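Local coordinates for protein D-alanyl-lipoteichoic acid synthetase (Streptococcus pneumoniae, PDB 3BMA) that probably takes part in the D-alanylation of lipoteichoic acid during cell wall biogenesis, as a membrane-associated member of the DltD family, at residues P343-M346 with H351-W354. The protein carries 1 engineered substitution. Sequence-based numbering, arbitrary orientation.
Sequences PFFM and HLGW
The amide N of G353 reaches the carbonyl O of F345 at 3.4 Å, a weak but nearly straight hydrogen bond (165°) and the sole one between 343-346 and 351-354. It belongs to an isolated beta bridge that pairs M346 with L352. Beside it, the O of F345 lies 3.0 Å from the O of G353, an acceptor-acceptor approach with no bond between them. M346 bends at chi2 and chi3, which curls its CE back to 3.5 Å from the O of H351 and 3.8 Å from CD1 of L352. A chi1 of -159° swings the F345 ring away from its own backbone N and lays it beside the L352 side chain, the two pointing the same way, and CE2 meets CD1 at 4.2 Å; helix 355-369 meets this pair through A359 and F360. W354 presents its indole edge to the O of M346, 3.4 Å from CE3 and near the ring plane, while K347 makes a cation-pi contact. Both segments belong to the loop joining strand 333-335 to helix 355-369 in this SGNH-hydrolase-clan protein. With a single weak bond across it, the pairing probably rests largely on apolar contacts, while hydrogen bonds from W354 N to D56 and NE1 to D232 tie 351-354 to the surrounding fold.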
# COMPACT_ATOMS: atom_id res chain seq x y z
N PRO C 343 -38.84 2.77 -49.77
CA PRO C 343 -39.97 2.55 -48.86
C PRO C 343 -39.74 1.39 -47.89
O PRO C 343 -39.33 0.30 -48.30
CB PRO C 343 -41.14 2.25 -49.81
CG PRO C 343 -40.50 1.88 -51.10
CD PRO C 343 -39.27 2.72 -51.17
N PHE C 344 -39.98 1.68 -46.61
CA PHE C 344 -39.87 0.73 -45.48
C PHE C 344 -38.44 0.22 -45.16
O PHE C 344 -38.27 -0.76 -44.45
CB PHE C 344 -40.89 -0.42 -45.59
CG PHE C 344 -42.26 0.02 -46.03
CD1 PHE C 344 -42.85 -0.54 -47.16
CD2 PHE C 344 -42.96 1.00 -45.32
CE1 PHE C 344 -44.12 -0.13 -47.58
CE2 PHE C 344 -44.22 1.41 -45.73
CZ PHE C 344 -44.80 0.85 -46.86
N PHE C 345 -37.44 0.93 -45.68
CA PHE C 345 -36.04 0.70 -45.33
C PHE C 345 -35.76 1.32 -43.97
O PHE C 345 -34.86 0.90 -43.24
CB PHE C 345 -35.12 1.33 -46.39
CG PHE C 345 -33.73 0.76 -46.42
CD1 PHE C 345 -33.43 -0.32 -47.24
CD2 PHE C 345 -32.71 1.32 -45.65
CE1 PHE C 345 -32.15 -0.85 -47.28
CE2 PHE C 345 -31.42 0.79 -45.68
CZ PHE C 345 -31.14 -0.30 -46.49
N MET C 346 -36.56 2.33 -43.63
CA MET C 346 -36.35 3.16 -42.46
C MET C 346 -37.50 2.97 -41.48
O MET C 346 -38.66 2.84 -41.88
CB MET C 346 -36.27 4.61 -42.90
CG MET C 346 -35.18 5.43 -42.25
SD MET C 346 -33.63 5.44 -43.16
CE MET C 346 -32.78 4.11 -42.31
N HIS C 351 -33.01 5.69 -38.11
CA HIS C 351 -32.79 4.29 -37.74
C HIS C 351 -33.29 3.30 -38.77
O HIS C 351 -34.38 3.46 -39.32
CB HIS C 351 -33.43 3.97 -36.38
CG HIS C 351 -32.87 4.78 -35.25
ND1 HIS C 351 -33.66 5.50 -34.39
CD2 HIS C 351 -31.59 5.01 -34.86
CE1 HIS C 351 -32.90 6.12 -33.51
NE2 HIS C 351 -31.64 5.84 -33.77
N LEU C 352 -32.46 2.28 -39.02
CA LEU C 352 -32.84 1.12 -39.82
C LEU C 352 -34.01 0.40 -39.18
O LEU C 352 -34.11 0.32 -37.96
CB LEU C 352 -31.66 0.14 -39.93
CG LEU C 352 -30.85 -0.01 -41.22
CD1 LEU C 352 -30.28 1.30 -41.71
CD2 LEU C 352 -29.72 -1.01 -40.99
N GLY C 353 -34.89 -0.13 -40.02
CA GLY C 353 -36.01 -0.92 -39.57
C GLY C 353 -36.67 -1.63 -40.73
O GLY C 353 -36.41 -1.30 -41.90
N TRP C 354 -37.52 -2.59 -40.39
CA TRP C 354 -38.34 -3.35 -41.34
C TRP C 354 -37.55 -3.99 -42.48
O TRP C 354 -36.79 -4.94 -42.25
CB TRP C 354 -39.51 -2.49 -41.86
CG TRP C 354 -40.59 -2.21 -40.84
CD1 TRP C 354 -41.28 -3.12 -40.10
CD2 TRP C 354 -41.12 -0.92 -40.49
NE1 TRP C 354 -42.20 -2.49 -39.29
CE2 TRP C 354 -42.12 -1.13 -39.51
CE3 TRP C 354 -40.84 0.39 -40.90
CZ2 TRP C 354 -42.84 -0.09 -38.93
CZ3 TRP C 354 -41.56 1.44 -40.32
CH2 TRP C 354 -42.55 1.19 -39.35